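YfkN protein (Bacillus subtilis subsp. subtilis, PDB 3GVE) is a member of the calcineurin-like phosphoesterase family, whose core folds around a two-metal site that here holds manganese and magnesium. Local coordinates at residues A16-I20 and L59-G63; D37-T43 and W283-L287; G63-Q67 and I92-M96; K80-G86 and F117-K123. Residues are numbered along the deposited sequence.

In the fold
From the N terminus, the chain leaves strand 9-17, passes through helix 40-53 and comes back into the sheet on the parallel strand 57-61; interaction 1 closes that loop beside the manganese ion. The segment 37-43, inside it, waits until 283-287 to close interaction 2, a loop of more than 200 residues, so these two contacts cross and meet where D19 O lies 2.7 Å from W283 N. Interaction 3 starts at G63, where interaction 1 ends, and fastens the metal-site loop to helix 91-98. Interaction 4 crosses it along the chain, joining helix 70-85 to helix 115-123, and both fall within the span of interaction 2. T121 touches I66 and I93, linking interactions 3 and 4.

Interaction 1. Residues A16-I20 and L59-G63; sequences ATTDI and LVDNG. With MN (manganese (II) ion), chain C.
In the dinuclear metal centre of calcineurin-like phosphoesterases, ligands project from loops at the C-terminal ends of parallel strands, and this contact is a clear example. The extended backbones run parallel and pair A16 with V60 and T17 with D61, CA atoms 4.9 and 4.8 Å apart. T17 N donates to V60 O (3.0 Å) and N62 N to T17 O (2.8 Å). A16 and V60 share one face, CB to CG2 3.8 Å; T17 and D61 share the other, where T17 OG1 (chi1 p) donates to D61 OD1 at 2.7 Å. Past the strands, D61 OD2 accepts from G63 N (3.0 Å), an Asx turn, and D19 N donates to G63 O (3.0 Å). Water 1 bridges I20 N, D61 OD1 and G63 O at 2.9, 2.8 and 2.9 Å. D19 has positive phi (51°) and chi1 m; its OD1 binds manganese at 2.1 Å, while OD2 accepts from T18 OG1 (2.9 Å). D64, H21 and H251 also bind this ion. N62 ND2 is hydrogen-bonded to A215 O. Strand 57-61 edges the four-stranded sheet; A16 and V60 face I246 of strand 244-247, and L59 rests on helix 40-53.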
# COMPACT_ATOMS: atom_id res chain seq x y z
N ALA A 16 16.57 14.04 -5.38
CA ALA A 16 16.41 12.81 -4.59
C ALA A 16 15.08 12.10 -4.78
O ALA A 16 14.02 12.75 -4.76
CB ALA A 16 16.59 13.11 -3.10
N THR A 17 15.15 10.77 -4.93
CA THR A 17 13.92 9.95 -4.87
C THR A 17 13.94 9.12 -3.61
O THR A 17 15.04 8.89 -2.99
CB THR A 17 13.81 9.06 -6.12
OG1 THR A 17 15.06 8.34 -6.31
CG2 THR A 17 13.54 9.90 -7.34
N THR A 18 12.78 8.71 -3.15
CA THR A 18 12.69 7.81 -2.02
C THR A 18 11.44 6.94 -2.10
O THR A 18 10.44 7.36 -2.65
CB THR A 18 12.69 8.58 -0.65
OG1 THR A 18 13.00 7.67 0.43
CG2 THR A 18 11.34 9.27 -0.38
N ASP A 19 11.52 5.76 -1.52
CA ASP A 19 10.36 4.88 -1.39
C ASP A 19 9.63 4.67 -2.73
O ASP A 19 8.42 4.63 -2.81
CB ASP A 19 9.42 5.39 -0.28
CG ASP A 19 10.06 5.29 1.10
OD1 ASP A 19 9.90 4.24 1.75
OD2 ASP A 19 10.73 6.27 1.51
N ILE A 20 10.39 4.43 -3.82
CA ILE A 20 9.85 4.23 -5.17
C ILE A 20 9.08 2.91 -5.22
O ILE A 20 8.08 2.80 -5.93
CB ILE A 20 11.02 4.27 -6.21
CG1 ILE A 20 11.53 5.67 -6.37
CG2 ILE A 20 10.55 3.74 -7.54
CD1 ILE A 20 10.70 6.61 -6.89
N LEU A 59 22.19 13.30 -8.31
CA LEU A 59 20.94 12.56 -8.24
C LEU A 59 21.13 11.33 -7.34
O LEU A 59 22.00 10.51 -7.56
CB LEU A 59 20.50 12.16 -9.65
CG LEU A 59 19.30 11.20 -9.75
CD1 LEU A 59 18.02 11.84 -9.20
CD2 LEU A 59 19.11 10.78 -11.21
N VAL A 60 20.30 11.23 -6.32
CA VAL A 60 20.42 10.16 -5.32
C VAL A 60 19.09 9.50 -5.04
O VAL A 60 18.04 10.11 -5.15
CB VAL A 60 21.03 10.69 -3.99
CG1 VAL A 60 22.40 11.33 -4.26
CG2 VAL A 60 20.11 11.70 -3.32
N ASP A 61 19.15 8.23 -4.68
CA ASP A 61 17.96 7.51 -4.22
C ASP A 61 18.10 7.14 -2.76
O ASP A 61 19.18 6.80 -2.31
CB ASP A 61 17.74 6.23 -5.02
CG ASP A 61 16.45 5.55 -4.63
OD1 ASP A 61 15.36 6.07 -4.95
OD2 ASP A 61 16.52 4.53 -3.96
N ASN A 62 16.99 7.19 -2.04
CA ASN A 62 16.99 6.96 -0.60
C ASN A 62 16.49 5.60 -0.09
O ASN A 62 16.25 5.46 1.10
CB ASN A 62 16.23 8.09 0.09
CG ASN A 62 16.74 8.37 1.50
OD1 ASN A 62 17.94 8.36 1.75
ND2 ASN A 62 15.81 8.64 2.43
N GLY A 63 16.36 4.62 -0.99
CA GLY A 63 15.99 3.27 -0.58
C GLY A 63 14.50 2.97 -0.60
O GLY A 63 13.70 3.81 -0.98
MN MN C . 8.60 2.56 2.11
O HOH W 1 13.33 4.49 -3.78
O HOH W 2 8.77 2.84 4.29
O HOH W 3 7.37 0.88 2.94

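Interaction 2. Residues D37-T43 and W283-L287; sequences DFGLART and WGKYL
The loop 37-39, which enters helix 40-53, lies against the loop 283-285, which leads into strand 286-297. The CA atoms of F38 and K285 are 5.0 Å apart, those of G39 and G284 5.1 Å. W283 and G284 both have positive phi (63° and 81°), as does G39 (114°). G39 N donates to W283 O at 2.9 Å. G39 is the N-cap residue, its O accepting from R42 N (2.9 Å) and T43 N (3.1 Å). T43 OG1 lies 2.7 Å from G284 O and 3.1 Å from G39 O, and its single proton may serve either. A CB on G284 would fall 2.5 Å from T43 OG1; with no side chain there, the turn can come this close to the helix. Here a helix of the calcineurin-like core starts against the beginning of a strand in the four-stranded sheet, and the W283 side chain is about 7 Å from the manganese. Among the side chains, F38 (chi1 p) receives the edge of W283 (chi1 m) on its ring face: an edge-to-face pair, centroids 4.9 Å apart, planes at 75°, F38 CD2 to W283 CE3 3.7 Å. K285, extended beyond a chi1 of m, lays CG 3.9 Å from F38 CB and reaches D37 in a long salt bridge, NZ to OD1 3.8 Å. T43 CG2 lies 4.2 Å from L287 CB.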
# COMPACT_ATOMS: atom_id res chain seq x y z
N ASP A 37 -0.69 8.95 -11.47
CA ASP A 37 -0.54 9.31 -10.06
C ASP A 37 0.89 9.13 -9.54
O ASP A 37 1.26 9.77 -8.59
CB ASP A 37 -1.53 8.44 -9.25
CG ASP A 37 -1.61 8.80 -7.77
OD1 ASP A 37 -1.48 7.89 -6.91
OD2 ASP A 37 -1.88 9.98 -7.46
N PHE A 38 1.66 8.22 -10.14
CA PHE A 38 2.96 7.84 -9.59
C PHE A 38 3.86 7.21 -10.64
O PHE A 38 3.45 7.03 -11.77
CB PHE A 38 2.79 6.90 -8.38
CG PHE A 38 2.13 5.57 -8.70
CD1 PHE A 38 2.85 4.54 -9.26
CD2 PHE A 38 0.80 5.33 -8.39
CE1 PHE A 38 2.28 3.32 -9.53
CE2 PHE A 38 0.23 4.12 -8.66
CZ PHE A 38 0.97 3.11 -9.24
N GLY A 39 5.08 6.85 -10.24
CA GLY A 39 5.99 6.11 -11.09
C GLY A 39 7.22 6.87 -11.52
O GLY A 39 7.13 8.03 -11.86
N LEU A 40 8.37 6.21 -11.47
CA LEU A 40 9.64 6.82 -11.82
C LEU A 40 9.65 7.35 -13.26
O LEU A 40 10.31 8.31 -13.54
CB LEU A 40 10.79 5.83 -11.58
CG LEU A 40 12.22 6.37 -11.72
CD1 LEU A 40 12.45 7.64 -10.91
CD2 LEU A 40 13.20 5.27 -11.34
N ALA A 41 8.89 6.72 -14.15
CA ALA A 41 8.77 7.23 -15.51
C ALA A 41 8.27 8.68 -15.54
O ALA A 41 8.64 9.42 -16.42
CB ALA A 41 7.88 6.32 -16.35
N ARG A 42 7.44 9.07 -14.57
CA ARG A 42 7.00 10.46 -14.44
C ARG A 42 7.98 11.30 -13.64
O ARG A 42 8.30 12.39 -14.02
CB ARG A 42 5.58 10.53 -13.85
CG ARG A 42 4.54 10.12 -14.89
CD ARG A 42 3.13 10.03 -14.35
NE ARG A 42 2.19 9.79 -15.45
CZ ARG A 42 1.55 10.74 -16.12
NH1 ARG A 42 1.69 12.02 -15.80
NH2 ARG A 42 0.74 10.41 -17.10
N THR A 43 8.50 10.77 -12.54
CA THR A 43 9.45 11.54 -11.72
C THR A 43 10.68 11.95 -12.53
O THR A 43 11.22 13.01 -12.32
CB THR A 43 9.91 10.74 -10.48
OG1 THR A 43 8.88 9.83 -10.08
CG2 THR A 43 10.29 11.67 -9.32
N TRP A 283 6.68 6.41 -3.98
CA TRP A 283 6.31 5.91 -5.31
C TRP A 283 6.63 6.86 -6.46
O TRP A 283 6.08 6.74 -7.54
CB TRP A 283 4.82 5.51 -5.34
CG TRP A 283 4.45 4.36 -4.47
CD1 TRP A 283 5.15 3.83 -3.45
CD2 TRP A 283 3.23 3.61 -4.56
NE1 TRP A 283 4.45 2.77 -2.89
CE2 TRP A 283 3.27 2.63 -3.56
CE3 TRP A 283 2.12 3.69 -5.40
CZ2 TRP A 283 2.23 1.70 -3.38
CZ3 TRP A 283 1.09 2.77 -5.22
CH2 TRP A 283 1.16 1.79 -4.22
N GLY A 284 7.52 7.82 -6.22
CA GLY A 284 7.87 8.80 -7.22
C GLY A 284 6.89 9.95 -7.37
O GLY A 284 6.95 10.66 -8.33
N LYS A 285 6.01 10.14 -6.39
CA LYS A 285 5.01 11.22 -6.46
C LYS A 285 5.57 12.65 -6.35
O LYS A 285 4.94 13.60 -6.77
CB LYS A 285 3.90 10.99 -5.41
CG LYS A 285 3.04 9.74 -5.69
CD LYS A 285 2.10 9.43 -4.52
CE LYS A 285 1.27 8.16 -4.75
NZ LYS A 285 0.39 7.93 -3.57
N TYR A 286 6.76 12.76 -5.79
CA TYR A 286 7.48 14.02 -5.64
C TYR A 286 8.96 13.75 -5.90
O TYR A 286 9.42 12.63 -5.73
CB TYR A 286 7.32 14.55 -4.22
CG TYR A 286 6.01 15.22 -3.91
CD1 TYR A 286 5.94 16.59 -3.78
CD2 TYR A 286 4.86 14.48 -3.71
CE1 TYR A 286 4.74 17.23 -3.47
CE2 TYR A 286 3.66 15.11 -3.41
CZ TYR A 286 3.61 16.47 -3.29
OH TYR A 286 2.42 17.09 -2.99
N LEU A 287 9.67 14.79 -6.31
CA LEU A 287 11.13 14.80 -6.35
C LEU A 287 11.62 15.74 -5.25
O LEU A 287 11.10 16.83 -5.08
CB LEU A 287 11.61 15.33 -7.70
CG LEU A 287 13.12 15.32 -7.90
CD1 LEU A 287 13.63 13.89 -7.95
CD2 LEU A 287 13.49 16.08 -9.17

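Interaction 3. Residues G63-Q67 and I92-M96; sequences GDLIQ and IISVM. With MN (manganese (II) ion), chain C; MG (magnesium ion), chain D.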
# COMPACT_ATOMS: atom_id res chain seq x y z
N GLY A 63 16.36 4.62 -0.99
CA GLY A 63 15.99 3.27 -0.58
C GLY A 63 14.50 2.97 -0.60
O GLY A 63 13.70 3.81 -0.98
N ASP A 64 14.14 1.76 -0.19
CA ASP A 64 12.81 1.16 -0.44
C ASP A 64 12.50 1.27 -1.95
O ASP A 64 11.49 1.80 -2.38
CB ASP A 64 11.70 1.79 0.43
CG ASP A 64 11.52 1.08 1.75
OD1 ASP A 64 12.40 0.26 2.10
OD2 ASP A 64 10.52 1.38 2.43
N LEU A 65 13.44 0.75 -2.73
CA LEU A 65 13.48 0.89 -4.19
C LEU A 65 13.10 -0.38 -4.96
O LEU A 65 12.36 -0.31 -5.92
CB LEU A 65 14.89 1.33 -4.60
CG LEU A 65 15.20 1.30 -6.10
CD1 LEU A 65 14.39 2.35 -6.82
CD2 LEU A 65 16.71 1.50 -6.34
N ILE A 66 13.62 -1.53 -4.54
CA ILE A 66 13.56 -2.73 -5.35
C ILE A 66 12.40 -3.67 -5.03
O ILE A 66 12.24 -4.69 -5.69
CB ILE A 66 14.89 -3.52 -5.27
CG1 ILE A 66 15.06 -4.17 -3.88
CG2 ILE A 66 16.07 -2.63 -5.64
CD1 ILE A 66 16.30 -5.06 -3.76
N GLN A 67 11.61 -3.33 -4.03
CA GLN A 67 10.53 -4.19 -3.56
C GLN A 67 9.25 -3.40 -3.40
O GLN A 67 9.27 -2.24 -3.06
CB GLN A 67 10.92 -4.78 -2.20
CG GLN A 67 9.96 -5.85 -1.68
CD GLN A 67 8.71 -5.32 -0.98
OE1 GLN A 67 7.71 -6.03 -0.86
NE2 GLN A 67 8.76 -4.11 -0.51
N ILE A 92 15.49 -2.96 -12.16
CA ILE A 92 15.30 -1.66 -11.52
C ILE A 92 16.63 -0.87 -11.50
O ILE A 92 16.67 0.31 -11.79
CB ILE A 92 14.71 -1.81 -10.12
CG1 ILE A 92 13.25 -2.26 -10.24
CG2 ILE A 92 14.83 -0.50 -9.34
CD1 ILE A 92 12.61 -2.62 -8.92
N ILE A 93 17.70 -1.56 -11.15
CA ILE A 93 19.03 -0.98 -11.19
C ILE A 93 19.42 -0.52 -12.61
O ILE A 93 20.03 0.51 -12.77
CB ILE A 93 20.09 -1.93 -10.58
CG1 ILE A 93 19.77 -2.20 -9.09
CG2 ILE A 93 21.52 -1.36 -10.75
CD1 ILE A 93 19.74 -0.93 -8.19
N SER A 94 19.04 -1.28 -13.64
CA SER A 94 19.26 -0.79 -15.04
C SER A 94 18.62 0.54 -15.29
O SER A 94 19.21 1.37 -15.99
CB SER A 94 18.75 -1.79 -16.05
OG SER A 94 19.33 -3.06 -15.88
N VAL A 95 17.42 0.76 -14.75
CA VAL A 95 16.78 2.08 -14.90
C VAL A 95 17.59 3.19 -14.20
O VAL A 95 17.83 4.27 -14.72
CB VAL A 95 15.32 2.08 -14.36
CG1 VAL A 95 14.73 3.44 -14.38
CG2 VAL A 95 14.46 1.12 -15.23
N MSE A 96 18.03 2.90 -12.98
CA MSE A 96 18.82 3.85 -12.19
C MSE A 96 20.16 4.21 -12.88
O MSE A 96 20.61 5.32 -12.85
CB MSE A 96 19.09 3.32 -10.76
CG MSE A 96 17.86 2.78 -10.02
SE MSE A 96 16.28 3.93 -10.00
CE MSE A 96 16.68 4.99 -8.40
MN MN C . 8.60 2.56 2.11
MG MG D . 11.05 2.06 4.69
O HOH W 2 8.77 2.84 4.29
O HOH W 3 7.37 0.88 2.94
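L65 is the bump in this contact, and one side of helix 91-98 supplies the hollow. The CB of L65 points at the helix, and its branched end settles among I92, I93 and M96, side chains spaced i, i+1 and i+4: L65 CG lies 3.7 Å from I92 CG2, CD2 4.3 Å from I93 CD1, and CD1 3.8 Å from CE of M96, a selenomethionine. In return I92 CD1 sits against I66, 3.7 Å from I66 CA. The junction is wholly apolar and buries 222 Å². The loop follows strand 57-61 in the calcineurin-like fold, and one residue before L65 it carries D64, whose OD2 bridges the two ions, manganese at 2.3 Å and magnesium at 2.4 Å. The metal ligand D64 is thus followed directly by the leucine that packs on the helix, while E110 accepts from the backbone N of both D64 and L65. The shape continues beyond the pair: I66 and I93 both touch T121 of helix 115-123, and M96 packs on L40 of helix 40-53.

Interaction 4. Residues K80-G86 and F117-K123; sequences KDDIISG and FLDGTIK
Close helix packing through a glycine is the principle illustrated here, between the last turns of helix 70-85 and helix 115-123 at the periphery of the calcineurin-like domain. The local axes approach to 7.2 Å and cross at 64°, and the nearest CA atoms, those of I84 and G120, are 3.8 Å apart. Helix 70-85 is kinked near its end, where the N atoms of D81 and D82 lack a hydrogen bond to the preceding turn. K80 begins the contact, its CG 4.0 Å from F117 CD1. I83 (chi1 m, chi2 t) points at the other helix: its CD1 lies 3.8 Å from F117 CE1, its CG2 3.6 Å from T121 N, and its carbonyl O 3.1 Å from G120 CA. I84 has a CB directed away, yet its CG1 comes to 3.8 Å from F117 CA. A CB on G120 would clash, 2.4 Å from I83 O and 2.5 Å from I84 CA. F117, with chi1 t, brings its ring over to K80 and I83, while T121 OG1 donates to F117 O (3.0 Å). After S85, whose OG is hydrogen-bonded to T87 OG1, G86 leaves the helix with phi 87°, its N donating to I83 O at 3.1 Å. K123 stretches out to the end of helix 70-85, where its NZ donates to I84 O at 2.9 Å.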
# COMPACT_ATOMS: atom_id res chain seq x y z
N LYS A 80 16.65 -14.30 -10.02
CA LYS A 80 17.43 -14.39 -8.80
C LYS A 80 18.86 -14.87 -9.03
O LYS A 80 19.80 -14.26 -8.58
CB LYS A 80 16.74 -15.28 -7.75
CG LYS A 80 17.51 -15.37 -6.43
CD LYS A 80 16.71 -16.02 -5.32
CE LYS A 80 17.64 -16.45 -4.22
NZ LYS A 80 17.60 -15.52 -3.07
N ASP A 81 19.01 -15.99 -9.72
CA ASP A 81 20.32 -16.60 -9.85
C ASP A 81 21.30 -15.71 -10.60
O ASP A 81 22.41 -15.51 -10.15
CB ASP A 81 20.22 -17.98 -10.50
CG ASP A 81 19.53 -18.98 -9.61
OD1 ASP A 81 19.64 -18.85 -8.38
OD2 ASP A 81 18.87 -19.89 -10.14
N ASP A 82 20.87 -15.15 -11.72
CA ASP A 82 21.73 -14.28 -12.51
C ASP A 82 22.00 -12.91 -11.87
O ASP A 82 23.05 -12.33 -12.08
CB ASP A 82 21.20 -14.10 -13.92
CG ASP A 82 21.24 -15.38 -14.72
OD1 ASP A 82 22.09 -16.23 -14.42
OD2 ASP A 82 20.40 -15.53 -15.61
N ILE A 83 21.05 -12.42 -11.07
CA ILE A 83 21.28 -11.18 -10.35
C ILE A 83 22.31 -11.44 -9.24
O ILE A 83 23.23 -10.66 -9.05
CB ILE A 83 19.95 -10.60 -9.82
CG1 ILE A 83 19.13 -10.04 -10.99
CG2 ILE A 83 20.21 -9.51 -8.77
CD1 ILE A 83 17.64 -9.65 -10.64
N ILE A 84 22.19 -12.57 -8.57
CA ILE A 84 23.11 -12.91 -7.49
C ILE A 84 24.57 -13.04 -7.96
O ILE A 84 25.48 -12.55 -7.32
CB ILE A 84 22.64 -14.18 -6.77
CG1 ILE A 84 21.49 -13.82 -5.82
CG2 ILE A 84 23.77 -14.85 -6.01
CD1 ILE A 84 20.85 -15.00 -5.15
N SER A 85 24.74 -13.66 -9.12
CA SER A 85 26.06 -13.90 -9.69
C SER A 85 26.61 -12.65 -10.36
O SER A 85 27.80 -12.57 -10.65
CB SER A 85 25.98 -15.05 -10.71
OG SER A 85 25.35 -14.65 -11.90
N GLY A 86 25.74 -11.68 -10.62
CA GLY A 86 26.14 -10.45 -11.28
C GLY A 86 26.10 -10.57 -12.79
O GLY A 86 26.45 -9.67 -13.51
N PHE A 117 20.49 -11.90 -2.48
CA PHE A 117 19.83 -11.19 -3.56
C PHE A 117 20.16 -9.70 -3.50
O PHE A 117 20.41 -9.09 -4.51
CB PHE A 117 18.33 -11.42 -3.54
CG PHE A 117 17.61 -10.78 -4.69
CD1 PHE A 117 17.65 -11.35 -5.96
CD2 PHE A 117 16.89 -9.62 -4.52
CE1 PHE A 117 16.98 -10.77 -7.02
CE2 PHE A 117 16.22 -9.06 -5.58
CZ PHE A 117 16.27 -9.64 -6.83
N LEU A 118 20.22 -9.15 -2.30
CA LEU A 118 20.57 -7.75 -2.15
C LEU A 118 22.01 -7.49 -2.61
O LEU A 118 22.28 -6.52 -3.29
CB LEU A 118 20.37 -7.29 -0.70
CG LEU A 118 20.68 -5.81 -0.42
CD1 LEU A 118 19.92 -4.91 -1.40
CD2 LEU A 118 20.33 -5.46 1.03
N ASP A 119 22.94 -8.35 -2.21
CA ASP A 119 24.33 -8.22 -2.66
C ASP A 119 24.38 -8.28 -4.19
O ASP A 119 25.07 -7.51 -4.80
CB ASP A 119 25.22 -9.32 -2.07
CG ASP A 119 25.60 -9.08 -0.61
OD1 ASP A 119 25.57 -7.94 -0.13
OD2 ASP A 119 25.94 -10.08 0.03
N GLY A 120 23.64 -9.20 -4.78
CA GLY A 120 23.63 -9.33 -6.23
C GLY A 120 23.06 -8.10 -6.90
O GLY A 120 23.55 -7.66 -7.92
N THR A 121 22.02 -7.54 -6.31
CA THR A 121 21.37 -6.33 -6.83
C THR A 121 22.34 -5.16 -6.86
O THR A 121 22.43 -4.45 -7.84
CB THR A 121 20.12 -5.97 -5.99
OG1 THR A 121 19.13 -6.97 -6.16
CG2 THR A 121 19.53 -4.62 -6.41
N ILE A 122 23.09 -4.99 -5.78
CA ILE A 122 24.07 -3.93 -5.65
C ILE A 122 25.20 -4.06 -6.69
O ILE A 122 25.70 -3.07 -7.17
CB ILE A 122 24.64 -3.90 -4.19
CG1 ILE A 122 23.55 -3.44 -3.22
CG2 ILE A 122 25.83 -2.99 -4.08
CD1 ILE A 122 23.88 -3.70 -1.74
N LYS A 123 25.59 -5.29 -7.01
CA LYS A 123 26.71 -5.54 -7.94
C LYS A 123 26.55 -4.87 -9.29
O LYS A 123 27.50 -4.47 -9.90
CB LYS A 123 26.89 -7.04 -8.21
CG LYS A 123 27.40 -7.83 -7.04
CD LYS A 123 27.46 -9.33 -7.36
CE LYS A 123 27.75 -10.09 -6.09
NZ LYS A 123 28.04 -11.48 -6.34